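Local atomic coordinates of HET-C2 (Podospora anserina, PDB entry 3KV0), a protein that probably carries glycolipids between membranes as a fungal member of the glycolipid transfer protein (GLTP) family. Residues S86-I89 / Q90-V93. Numbering follows the deposited sequence.
Sequences SQNI and QDLV
N88 caps helix 89-96 at its N-terminus: its side-chain OD1 accepts from the backbone N of D91 at 2.9 Å, with an N-H...O angle of 166°. CG lies between the backbone N and the carbonyl carbon (chi1 64°), a torsion that folds the amide back over the first turn; the D91 N-H comes in from above the amide carbonyl plane. The other end of the same amide, ND2, gives a 3.0 Å bond to D91 OD2, reaching that oxygen from above the carboxylate plane, the two flat groups being turned 54° from each other. D91 OD1 also forms a salt bridge with R94. Replacing this asparagine by an alanine removes both amide bonds, which would probably leave the D91 N-H without its cap and D91 OD2 without its amide partner.

Regular helical bonding begins at once, since N88 O takes L92 N at 2.8 Å and I89 O takes V93 N at 3.0 Å. L92, with CG anti to its own nitrogen, sets that carbon 3.7 Å from S86 CB, while a water bridges S86 OG and L92 O; S86 OG is also hydrogen-bonded to A82 O. The I89 side chain leaves the backbone away from 90-93, though its CB lies 3.2 Å from Q90 N. It packs on L108 of helix 103-122 and on T39 and F42 of helix 39-57, L92 packs on A104 and T39 of the same two helices, and the I89 backbone pairs with I37 of strand 36-37.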
ATOM      1  N   SER A  86      -7.466 -16.521 -10.729  1.00 44.77           N
ATOM      2  CA  SER A  86      -6.832 -15.353 -10.116  1.00 44.12           C
ATOM      3  C   SER A  86      -7.857 -14.391  -9.516  1.00 43.35           C
ATOM      4  O   SER A  86      -7.611 -13.205  -9.417  1.00 42.82           O
ATOM      5  CB  SER A  86      -5.998 -14.638 -11.180  1.00 43.63           C
ATOM      6  OG  SER A  86      -4.996 -15.500 -11.697  1.00 44.39           O
ATOM      7  N   GLN A  87      -9.003 -14.919  -9.088  1.00 43.12           N
ATOM      8  CA  GLN A  87     -10.116 -14.103  -8.606  1.00 42.51           C
ATOM      9  C   GLN A  87      -9.907 -13.496  -7.217  1.00 41.15           C
ATOM     10  O   GLN A  87     -10.503 -12.465  -6.882  1.00 39.28           O
ATOM     11  CB  GLN A  87     -11.401 -14.945  -8.580  1.00 43.90           C
ATOM     12  CG  GLN A  87     -12.239 -14.801  -9.825  1.00 47.13           C
ATOM     13  CD  GLN A  87     -13.625 -15.428  -9.639  1.00 51.63           C
ATOM     14  OE1 GLN A  87     -14.602 -14.730  -9.340  1.00 55.71           O
ATOM     15  NE2 GLN A  87     -13.696 -16.744  -9.766  1.00 49.11           N
ATOM     16  N   ASN A  88      -9.131 -14.193  -6.396  1.00 40.16           N
ATOM     17  CA  ASN A  88      -8.605 -13.633  -5.153  1.00 39.41           C
ATOM     18  C   ASN A  88      -7.093 -13.793  -5.118  1.00 38.14           C
ATOM     19  O   ASN A  88      -6.500 -14.663  -5.806  1.00 37.01           O
ATOM     20  CB  ASN A  88      -9.242 -14.264  -3.923  1.00 39.91           C
ATOM     21  CG  ASN A  88      -8.932 -15.731  -3.802  1.00 41.16           C
ATOM     22  OD1 ASN A  88      -7.883 -16.118  -3.280  1.00 43.48           O
ATOM     23  ND2 ASN A  88      -9.860 -16.572  -4.284  1.00 40.30           N
ATOM     24  N   ILE A  89      -6.462 -12.949  -4.304  1.00 37.68           N
ATOM     25  CA  ILE A  89      -5.015 -12.794  -4.325  1.00 36.71           C
ATOM     26  C   ILE A  89      -4.338 -14.132  -3.977  1.00 36.89           C
ATOM     27  O   ILE A  89      -3.404 -14.551  -4.645  1.00 36.90           O
ATOM     28  CB  ILE A  89      -4.542 -11.614  -3.366  1.00 35.94           C
ATOM     29  CG1 ILE A  89      -5.097 -10.268  -3.847  1.00 34.10           C
ATOM     30  CG2 ILE A  89      -3.024 -11.598  -3.232  1.00 36.30           C
ATOM     31  CD1 ILE A  89      -4.511  -9.764  -5.141  1.00 29.01           C
ATOM     32  N   GLN A  90      -4.834 -14.797  -2.944  1.00 38.81           N
ATOM     33  CA  GLN A  90      -4.274 -16.068  -2.494  1.00 40.07           C
ATOM     34  C   GLN A  90      -4.328 -17.161  -3.577  1.00 41.46           C
ATOM     35  O   GLN A  90      -3.332 -17.848  -3.817  1.00 42.61           O
ATOM     36  CB  GLN A  90      -4.968 -16.529  -1.209  1.00 40.40           C
ATOM     37  CG  GLN A  90      -4.668 -15.633   0.006  1.00 38.74           C
ATOM     38  CD  GLN A  90      -5.695 -14.538   0.223  1.00 36.27           C
ATOM     39  OE1 GLN A  90      -6.281 -14.005  -0.729  1.00 36.43           O
ATOM     40  NE2 GLN A  90      -5.928 -14.211   1.466  1.00 32.66           N
ATOM     41  N   ASP A  91      -5.461 -17.297  -4.260  1.00 42.83           N
ATOM     42  CA  ASP A  91      -5.533 -18.238  -5.391  1.00 43.57           C
ATOM     43  C   ASP A  91      -4.671 -17.808  -6.557  1.00 43.29           C
ATOM     44  O   ASP A  91      -4.021 -18.642  -7.196  1.00 43.85           O
ATOM     45  CB  ASP A  91      -6.971 -18.504  -5.837  1.00 44.09           C
ATOM     46  CG  ASP A  91      -7.712 -19.444  -4.879  1.00 45.38           C
ATOM     47  OD1 ASP A  91      -7.045 -20.227  -4.167  1.00 43.67           O
ATOM     48  OD2 ASP A  91      -8.958 -19.349  -4.790  1.00 48.16           O
ATOM     49  N   LEU A  92      -4.622 -16.505  -6.805  1.00 42.73           N
ATOM     50  CA  LEU A  92      -3.801 -15.982  -7.867  1.00 41.86           C
ATOM     51  C   LEU A  92      -2.394 -16.461  -7.657  1.00 41.28           C
ATOM     52  O   LEU A  92      -1.748 -16.886  -8.606  1.00 41.55           O
ATOM     53  CB  LEU A  92      -3.863 -14.451  -7.905  1.00 41.26           C
ATOM     54  CG  LEU A  92      -3.156 -13.732  -9.057  1.00 40.55           C
ATOM     55  CD1 LEU A  92      -3.648 -12.316  -9.186  1.00 39.05           C
ATOM     56  CD2 LEU A  92      -1.629 -13.724  -8.922  1.00 36.43           C
ATOM     57  N   VAL A  93      -1.921 -16.403  -6.414  1.00 41.12           N
ATOM     58  CA  VAL A  93      -0.560 -16.791  -6.120  1.00 41.69           C
ATOM     59  C   VAL A  93      -0.381 -18.326  -6.253  1.00 43.15           C
ATOM     60  O   VAL A  93       0.555 -18.796  -6.891  1.00 43.38           O
ATOM     61  CB  VAL A  93      -0.114 -16.252  -4.735  1.00 41.12           C
ATOM     62  CG1 VAL A  93       1.186 -16.870  -4.311  1.00 40.02           C
ATOM     63  CG2 VAL A  93       0.032 -14.672  -4.815  1.00 39.61           C
TER
HETATM   64  O   HOH W   1      -2.835 -16.941 -11.312  1.00 37.23           O